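Local coordinates for DUF1076 domain-containing protein (Salmonella typhi, PDB 6IAI) that probably acts as a ubiquitin ligase, a type III secretion effector that binds K48- and K63-linked diubiquitin, represented here by its N-terminal part, at residues Asp78-Asp90 with Trp101-Asn113. Sequence-based numbering, arbitrary orientation.
Sequences DNNTFKVSFSTTD and WQGNAIRLERQLN
Val84 and Phe86 point from an edge strand onto Ala105 and Trp101 of the following helix, a worked example of strand-helix packing in a small domain of mixed sheet and helices: 83-85 borders the sheet, and 101-113 runs antiparallel, at 165°. The tight part is apolar. Val84 spreads its two methyls on the helix face, CG1 lying 3.9 Å from Ala105 CB while CG2 reaches Leu112 CD1 at 3.7 Å; Tyr68 of strand 66-71 lines the same core. The Phe86 ring stacks face to face on the five-membered ring of Trp101, centroids 3.9 Å apart and planes 14° from parallel. Its CG sits between backbone N and carbonyl carbon, laying the ring over the indole, whose NE1 is hydrogen-bonded to Leu67 O.

The solvent side is polar and relies on a few directed bonds. Glu109, extended beyond CG, rises beside the strand, and its OE1 accepts from Val84 N at 2.9 Å on the anti side, tilted from the carboxylate plane. Lys83 starts away from the helix but bends at chi2, and NZ meets Glu109 OE2 on the syn side, likewise tilted, in a 3.0 Å salt bridge. One turn on, the Asn113 amide pairs with both polar backbone atoms of Phe82: OD1 accepts from N at 2.8 Å, and ND2 gives an almost straight bond (178°) to Phe82 O, 2.9 Å away in the amide plane.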
ATOM      1  N   ASP A  78      -3.899 -11.113 -17.992  1.00 48.00           N
ATOM      2  CA  ASP A  78      -4.858 -10.738 -16.954  1.00 48.16           C
ATOM      3  C   ASP A  78      -4.435  -9.433 -16.279  1.00 51.43           C
ATOM      4  O   ASP A  78      -3.462  -9.412 -15.521  1.00 49.24           O
ATOM      5  CB  ASP A  78      -5.045 -11.879 -15.937  1.00 49.72           C
ATOM      6  CG  ASP A  78      -6.297 -11.757 -15.073  1.00 60.03           C
ATOM      7  OD1 ASP A  78      -6.833 -10.621 -14.940  1.00 60.49           O
ATOM      8  OD2 ASP A  78      -6.746 -12.793 -14.536  1.00 68.66           O
ATOM      9  N   ASN A  79      -5.163  -8.343 -16.579  1.00 49.05           N
ATOM     10  CA  ASN A  79      -4.894  -7.003 -16.059  1.00 49.08           C
ATOM     11  C   ASN A  79      -5.248  -6.874 -14.582  1.00 51.90           C
ATOM     12  O   ASN A  79      -4.636  -6.072 -13.886  1.00 52.31           O
ATOM     13  CB  ASN A  79      -5.625  -5.943 -16.895  1.00 49.31           C
ATOM     14  CG  ASN A  79      -5.029  -5.698 -18.264  1.00 64.92           C
ATOM     15  OD1 ASN A  79      -5.559  -4.914 -19.052  1.00 58.64           O
ATOM     16  ND2 ASN A  79      -3.926  -6.362 -18.597  1.00 55.82           N
ATOM     17  N   ASN A  80      -6.206  -7.691 -14.102  1.00 45.87           N
ATOM     18  CA  ASN A  80      -6.642  -7.692 -12.709  1.00 44.04           C
ATOM     19  C   ASN A  80      -5.827  -8.657 -11.855  1.00 42.30           C
ATOM     20  O   ASN A  80      -6.377  -9.457 -11.100  1.00 41.10           O
ATOM     21  CB  ASN A  80      -8.155  -7.929 -12.590  1.00 46.90           C
ATOM     22  CG  ASN A  80      -8.988  -6.959 -13.399  1.00 78.34           C
ATOM     23  OD1 ASN A  80      -8.509  -5.917 -13.878  1.00 68.34           O
ATOM     24  ND2 ASN A  80     -10.251  -7.302 -13.611  1.00 78.49           N
ATOM     25  N   THR A  81      -4.505  -8.562 -11.989  1.00 35.29           N
ATOM     26  CA  THR A  81      -3.526  -9.275 -11.190  1.00 34.67           C
ATOM     27  C   THR A  81      -2.713  -8.158 -10.572  1.00 34.78           C
ATOM     28  O   THR A  81      -2.399  -7.199 -11.266  1.00 31.70           O
ATOM     29  CB  THR A  81      -2.703 -10.301 -12.016  1.00 43.99           C
ATOM     30  OG1 THR A  81      -1.965  -9.646 -13.052  1.00 50.12           O
ATOM     31  CG2 THR A  81      -3.558 -11.373 -12.601  1.00 38.20           C
ATOM     32  N   PHE A  82      -2.435  -8.236  -9.262  1.00 32.06           N
ATOM     33  CA  PHE A  82      -1.733  -7.144  -8.566  1.00 30.55           C
ATOM     34  C   PHE A  82      -0.454  -7.577  -7.922  1.00 33.34           C
ATOM     35  O   PHE A  82      -0.411  -8.630  -7.292  1.00 33.00           O
ATOM     36  CB  PHE A  82      -2.677  -6.455  -7.539  1.00 30.97           C
ATOM     37  CG  PHE A  82      -4.027  -6.112  -8.132  1.00 30.70           C
ATOM     38  CD1 PHE A  82      -5.054  -7.056  -8.163  1.00 32.73           C
ATOM     39  CD2 PHE A  82      -4.252  -4.870  -8.719  1.00 31.55           C
ATOM     40  CE1 PHE A  82      -6.279  -6.768  -8.792  1.00 32.76           C
ATOM     41  CE2 PHE A  82      -5.481  -4.580  -9.338  1.00 34.52           C
ATOM     42  CZ  PHE A  82      -6.483  -5.534  -9.377  1.00 31.93           C
ATOM     43  N   LYS A  83       0.577  -6.742  -8.069  1.00 30.77           N
ATOM     44  CA  LYS A  83       1.906  -6.916  -7.501  1.00 31.16           C
ATOM     45  C   LYS A  83       2.173  -5.832  -6.448  1.00 36.53           C
ATOM     46  O   LYS A  83       1.894  -4.659  -6.671  1.00 34.42           O
ATOM     47  CB  LYS A  83       2.995  -6.844  -8.605  1.00 33.09           C
ATOM     48  CG  LYS A  83       4.309  -7.531  -8.240  1.00 51.26           C
ATOM     49  CD  LYS A  83       4.201  -9.094  -8.235  1.00 70.97           C
ATOM     50  CE  LYS A  83       5.219  -9.772  -7.331  1.00 80.34           C
ATOM     51  NZ  LYS A  83       4.744 -11.104  -6.840  1.00 81.07           N
ATOM     52  N   VAL A  84       2.772  -6.245  -5.314  1.00 35.09           N
ATOM     53  CA  VAL A  84       3.155  -5.370  -4.211  1.00 34.10           C
ATOM     54  C   VAL A  84       4.640  -5.465  -4.010  1.00 41.00           C
ATOM     55  O   VAL A  84       5.171  -6.557  -3.847  1.00 42.53           O
ATOM     56  CB  VAL A  84       2.354  -5.610  -2.889  1.00 35.65           C
ATOM     57  CG1 VAL A  84       2.769  -4.628  -1.790  1.00 34.99           C
ATOM     58  CG2 VAL A  84       0.846  -5.532  -3.130  1.00 34.62           C
ATOM     59  N   SER A  85       5.311  -4.313  -4.030  1.00 39.16           N
ATOM     60  CA  SER A  85       6.739  -4.161  -3.755  1.00 40.14           C
ATOM     61  C   SER A  85       6.929  -2.954  -2.833  1.00 45.05           C
ATOM     62  O   SER A  85       5.953  -2.349  -2.404  1.00 43.58           O
ATOM     63  CB  SER A  85       7.547  -4.010  -5.052  1.00 44.54           C
ATOM     64  OG  SER A  85       7.100  -2.957  -5.893  1.00 57.69           O
ATOM     65  N   PHE A  86       8.167  -2.634  -2.498  1.00 44.57           N
ATOM     66  CA  PHE A  86       8.503  -1.474  -1.687  1.00 46.12           C
ATOM     67  C   PHE A  86       9.914  -1.070  -2.012  1.00 54.07           C
ATOM     68  O   PHE A  86      10.713  -1.917  -2.409  1.00 52.44           O
ATOM     69  CB  PHE A  86       8.306  -1.711  -0.164  1.00 47.65           C
ATOM     70  CG  PHE A  86       9.194  -2.745   0.488  1.00 49.26           C
ATOM     71  CD1 PHE A  86      10.436  -2.392   1.015  1.00 52.70           C
ATOM     72  CD2 PHE A  86       8.776  -4.064   0.609  1.00 50.91           C
ATOM     73  CE1 PHE A  86      11.254  -3.352   1.630  1.00 53.11           C
ATOM     74  CE2 PHE A  86       9.597  -5.022   1.215  1.00 53.19           C
ATOM     75  CZ  PHE A  86      10.831  -4.659   1.720  1.00 51.17           C
ATOM     76  N   SER A  87      10.225   0.218  -1.860  1.00 55.90           N
ATOM     77  CA  SER A  87      11.571   0.721  -2.122  1.00 57.59           C
ATOM     78  C   SER A  87      11.851   1.888  -1.212  1.00 63.25           C
ATOM     79  O   SER A  87      10.925   2.629  -0.865  1.00 63.57           O
ATOM     80  CB  SER A  87      11.723   1.134  -3.591  1.00 62.62           C
ATOM     81  OG  SER A  87      11.007   2.323  -3.899  1.00 74.89           O
ATOM     82  N   THR A  88      13.126   2.042  -0.816  1.00 61.80           N
ATOM     83  CA  THR A  88      13.605   3.148   0.021  1.00 62.73           C
ATOM     84  C   THR A  88      15.096   3.439  -0.205  1.00 69.57           C
ATOM     85  O   THR A  88      15.850   2.569  -0.641  1.00 67.77           O
ATOM     86  CB  THR A  88      13.252   2.940   1.526  1.00 64.77           C
ATOM     87  OG1 THR A  88      13.410   4.182   2.217  1.00 60.67           O
ATOM     88  CG2 THR A  88      14.074   1.844   2.191  1.00 59.78           C
ATOM     89  N   THR A  89      15.511   4.671   0.112  1.00 70.67           N
ATOM     90  CA  THR A  89      16.916   5.082   0.039  1.00 71.88           C
ATOM     91  C   THR A  89      17.551   4.984   1.433  1.00 78.58           C
ATOM     92  O   THR A  89      18.679   4.492   1.528  1.00 78.72           O
ATOM     93  CB  THR A  89      17.092   6.491  -0.563  1.00 76.25           C
ATOM     94  OG1 THR A  89      16.264   7.428   0.138  1.00 77.44           O
ATOM     95  CG2 THR A  89      16.816   6.532  -2.057  1.00 72.87           C
ATOM     96  N   ASP A  90      16.829   5.419   2.512  1.00 76.39           N
ATOM     97  CA  ASP A  90      17.394   5.410   3.866  1.00 77.33           C
ATOM     98  C   ASP A  90      17.565   3.993   4.425  1.00 81.06           C
ATOM     99  O   ASP A  90      16.603   3.231   4.624  1.00 79.84           O
ATOM    100  CB  ASP A  90      16.680   6.354   4.855  1.00 79.90           C
ATOM    101  CG  ASP A  90      15.321   5.944   5.361  1.00 93.56           C
ATOM    102  OD1 ASP A  90      14.565   5.310   4.588  1.00 95.05           O
ATOM    103  OD2 ASP A  90      14.987   6.308   6.511  1.00 99.23           O
ATOM    104  N   TRP A 101       8.114  -5.023   6.785  1.00 38.42           N
ATOM    105  CA  TRP A 101       7.818  -4.403   5.514  1.00 39.08           C
ATOM    106  C   TRP A 101       7.511  -5.473   4.456  1.00 43.89           C
ATOM    107  O   TRP A 101       6.436  -5.433   3.850  1.00 43.49           O
ATOM    108  CB  TRP A 101       8.992  -3.522   5.094  1.00 39.23           C
ATOM    109  CG  TRP A 101       8.599  -2.308   4.319  1.00 41.95           C
ATOM    110  CD1 TRP A 101       7.435  -2.113   3.629  1.00 45.09           C
ATOM    111  CD2 TRP A 101       9.412  -1.151   4.070  1.00 42.59           C
ATOM    112  NE1 TRP A 101       7.450  -0.884   3.014  1.00 44.97           N
ATOM    113  CE2 TRP A 101       8.661  -0.278   3.250  1.00 46.68           C
ATOM    114  CE3 TRP A 101      10.708  -0.760   4.464  1.00 44.83           C
ATOM    115  CZ2 TRP A 101       9.156   0.965   2.821  1.00 46.23           C
ATOM    116  CZ3 TRP A 101      11.191   0.479   4.056  1.00 46.50           C
ATOM    117  CH2 TRP A 101      10.418   1.325   3.241  1.00 47.03           C
ATOM    118  N   GLN A 102       8.413  -6.480   4.308  1.00 40.97           N
ATOM    119  CA  GLN A 102       8.271  -7.621   3.390  1.00 40.14           C
ATOM    120  C   GLN A 102       7.043  -8.488   3.679  1.00 42.84           C
ATOM    121  O   GLN A 102       6.308  -8.853   2.752  1.00 43.84           O
ATOM    122  CB  GLN A 102       9.561  -8.463   3.362  1.00 41.47           C
ATOM    123  CG  GLN A 102       9.590  -9.618   2.347  1.00 57.85           C
ATOM    124  CD  GLN A 102       9.561  -9.151   0.913  1.00 85.33           C
ATOM    125  OE1 GLN A 102       8.495  -9.033   0.294  1.00 82.47           O
ATOM    126  NE2 GLN A 102      10.729  -8.862   0.356  1.00 84.37           N
ATOM    127  N   GLY A 103       6.827  -8.800   4.950  1.00 37.69           N
ATOM    128  CA  GLY A 103       5.692  -9.594   5.408  1.00 36.37           C
ATOM    129  C   GLY A 103       4.364  -8.940   5.142  1.00 39.97           C
ATOM    130  O   GLY A 103       3.394  -9.614   4.758  1.00 41.66           O
ATOM    131  N   ASN A 104       4.316  -7.612   5.344  1.00 35.44           N
ATOM    132  CA  ASN A 104       3.123  -6.803   5.096  1.00 35.50           C
ATOM    133  C   ASN A 104       2.866  -6.707   3.588  1.00 36.10           C
ATOM    134  O   ASN A 104       1.714  -6.798   3.161  1.00 35.79           O
ATOM    135  CB  ASN A 104       3.295  -5.423   5.697  1.00 37.48           C
ATOM    136  CG  ASN A 104       3.153  -5.377   7.184  1.00 46.04           C
ATOM    137  OD1 ASN A 104       2.447  -6.181   7.798  1.00 37.80           O
ATOM    138  ND2 ASN A 104       3.765  -4.387   7.782  1.00 41.91           N
ATOM    139  N   ALA A 105       3.957  -6.569   2.793  1.00 29.31           N
ATOM    140  CA  ALA A 105       3.895  -6.518   1.336  1.00 29.14           C
ATOM    141  C   ALA A 105       3.268  -7.799   0.781  1.00 36.72           C
ATOM    142  O   ALA A 105       2.358  -7.700  -0.046  1.00 37.29           O
ATOM    143  CB  ALA A 105       5.281  -6.269   0.755  1.00 29.56           C
ATOM    144  N   ILE A 106       3.656  -8.993   1.338  1.00 34.95           N
ATOM    145  CA  ILE A 106       3.120 -10.316   0.992  1.00 34.04           C
ATOM    146  C   ILE A 106       1.629 -10.353   1.283  1.00 37.84           C
ATOM    147  O   ILE A 106       0.840 -10.805   0.449  1.00 39.14           O
ATOM    148  CB  ILE A 106       3.863 -11.478   1.764  1.00 37.86           C
ATOM    149  CG1 ILE A 106       5.354 -11.666   1.379  1.00 39.65           C
ATOM    150  CG2 ILE A 106       3.121 -12.801   1.643  1.00 37.29           C
ATOM    151  CD1 ILE A 106       5.705 -11.784  -0.069  1.00 59.73           C
ATOM    152  N   ARG A 107       1.245  -9.905   2.490  1.00 35.87           N
ATOM    153  CA  ARG A 107      -0.144  -9.911   2.976  1.00 34.91           C
ATOM    154  C   ARG A 107      -1.032  -9.028   2.138  1.00 36.67           C
ATOM    155  O   ARG A 107      -2.128  -9.458   1.750  1.00 38.30           O
ATOM    156  CB  ARG A 107      -0.200  -9.508   4.453  1.00 37.58           C
ATOM    157  CG  ARG A 107       0.199 -10.640   5.387  1.00 46.85           C
ATOM    158  CD  ARG A 107       0.585 -10.122   6.749  1.00 59.30           C
ATOM    159  NE  ARG A 107       1.277 -11.151   7.522  1.00 72.64           N
ATOM    160  CZ  ARG A 107       0.691 -11.940   8.407  1.00 84.27           C
ATOM    161  NH1 ARG A 107      -0.608 -11.809   8.671  1.00 69.98           N
ATOM    162  NH2 ARG A 107       1.398 -12.863   9.046  1.00 65.13           N
ATOM    163  N   LEU A 108      -0.548  -7.813   1.812  1.00 29.52           N
ATOM    164  CA  LEU A 108      -1.284  -6.892   0.956  1.00 29.29           C
ATOM    165  C   LEU A 108      -1.534  -7.518  -0.426  1.00 31.96           C
ATOM    166  O   LEU A 108      -2.678  -7.523  -0.893  1.00 31.76           O
ATOM    167  CB  LEU A 108      -0.587  -5.509   0.865  1.00 29.32           C
ATOM    168  CG  LEU A 108      -1.335  -4.446   0.063  1.00 32.34           C
ATOM    169  CD1 LEU A 108      -2.757  -4.226   0.608  1.00 31.33           C
ATOM    170  CD2 LEU A 108      -0.518  -3.178  -0.055  1.00 33.29           C
ATOM    171  N   GLU A 109      -0.490  -8.117  -1.035  1.00 29.34           N
ATOM    172  CA  GLU A 109      -0.599  -8.819  -2.333  1.00 28.78           C
ATOM    173  C   GLU A 109      -1.629  -9.944  -2.294  1.00 33.46           C
ATOM    174  O   GLU A 109      -2.509 -10.014  -3.152  1.00 34.35           O
ATOM    175  CB  GLU A 109       0.769  -9.346  -2.770  1.00 29.23           C
ATOM    176  CG  GLU A 109       0.847  -9.492  -4.276  1.00 31.89           C
ATOM    177  CD  GLU A 109       2.202  -9.920  -4.765  1.00 39.54           C
ATOM    178  OE1 GLU A 109       3.101  -9.053  -4.850  1.00 44.20           O
ATOM    179  OE2 GLU A 109       2.380 -11.132  -5.015  1.00 34.34           O
ATOM    180  N   ARG A 110      -1.566 -10.759  -1.244  1.00 31.70           N
ATOM    181  CA  ARG A 110      -2.481 -11.872  -1.009  1.00 32.29           C
ATOM    182  C   ARG A 110      -3.910 -11.381  -0.922  1.00 37.30           C
ATOM    183  O   ARG A 110      -4.780 -11.958  -1.556  1.00 38.22           O
ATOM    184  CB  ARG A 110      -2.053 -12.622   0.264  1.00 35.49           C
ATOM    185  CG  ARG A 110      -2.772 -13.946   0.512  1.00 45.45           C
ATOM    186  CD  ARG A 110      -2.158 -14.664   1.699  1.00 55.04           C
ATOM    187  NE  ARG A 110      -0.802 -15.155   1.423  1.00 64.60           N
ATOM    188  CZ  ARG A 110       0.240 -15.040   2.246  1.00 77.85           C
ATOM    189  NH1 ARG A 110       0.105 -14.434   3.423  1.00 57.98           N
ATOM    190  NH2 ARG A 110       1.423 -15.530   1.901  1.00 64.79           N
ATOM    191  N   GLN A 111      -4.164 -10.278  -0.183  1.00 35.72           N
ATOM    192  CA  GLN A 111      -5.517  -9.712  -0.052  1.00 34.67           C
ATOM    193  C   GLN A 111      -6.029  -9.091  -1.359  1.00 38.69           C
ATOM    194  O   GLN A 111      -7.218  -9.208  -1.678  1.00 37.55           O
ATOM    195  CB  GLN A 111      -5.564  -8.691   1.071  1.00 35.68           C
ATOM    196  CG  GLN A 111      -5.277  -9.266   2.465  1.00 29.50           C
ATOM    197  CD  GLN A 111      -5.311  -8.134   3.468  1.00 48.49           C
ATOM    198  OE1 GLN A 111      -6.252  -7.327   3.494  1.00 41.17           O
ATOM    199  NE2 GLN A 111      -4.271  -8.029   4.293  1.00 37.72           N
ATOM    200  N   LEU A 112      -5.128  -8.419  -2.112  1.00 34.31           N
ATOM    201  CA  LEU A 112      -5.478  -7.805  -3.391  1.00 33.36           C
ATOM    202  C   LEU A 112      -5.905  -8.828  -4.451  1.00 39.27           C
ATOM    203  O   LEU A 112      -6.751  -8.511  -5.290  1.00 37.24           O
ATOM    204  CB  LEU A 112      -4.302  -6.969  -3.936  1.00 32.75           C
ATOM    205  CG  LEU A 112      -4.037  -5.632  -3.220  1.00 36.02           C
ATOM    206  CD1 LEU A 112      -2.766  -5.010  -3.703  1.00 33.58           C
ATOM    207  CD2 LEU A 112      -5.237  -4.686  -3.304  1.00 36.49           C
ATOM    208  N   ASN A 113      -5.271 -10.033  -4.447  1.00 37.83           N
ATOM    209  CA  ASN A 113      -5.548 -11.083  -5.427  1.00 37.73           C
ATOM    210  C   ASN A 113      -6.541 -12.148  -4.938  1.00 45.40           C
ATOM    211  O   ASN A 113      -6.944 -12.987  -5.737  1.00 47.46           O
ATOM    212  CB  ASN A 113      -4.256 -11.706  -5.928  1.00 35.37           C
ATOM    213  CG  ASN A 113      -3.354 -10.748  -6.639  1.00 40.17           C
ATOM    214  OD1 ASN A 113      -3.652 -10.254  -7.736  1.00 36.65           O
ATOM    215  ND2 ASN A 113      -2.230 -10.451  -6.032  1.00 33.55           N
TER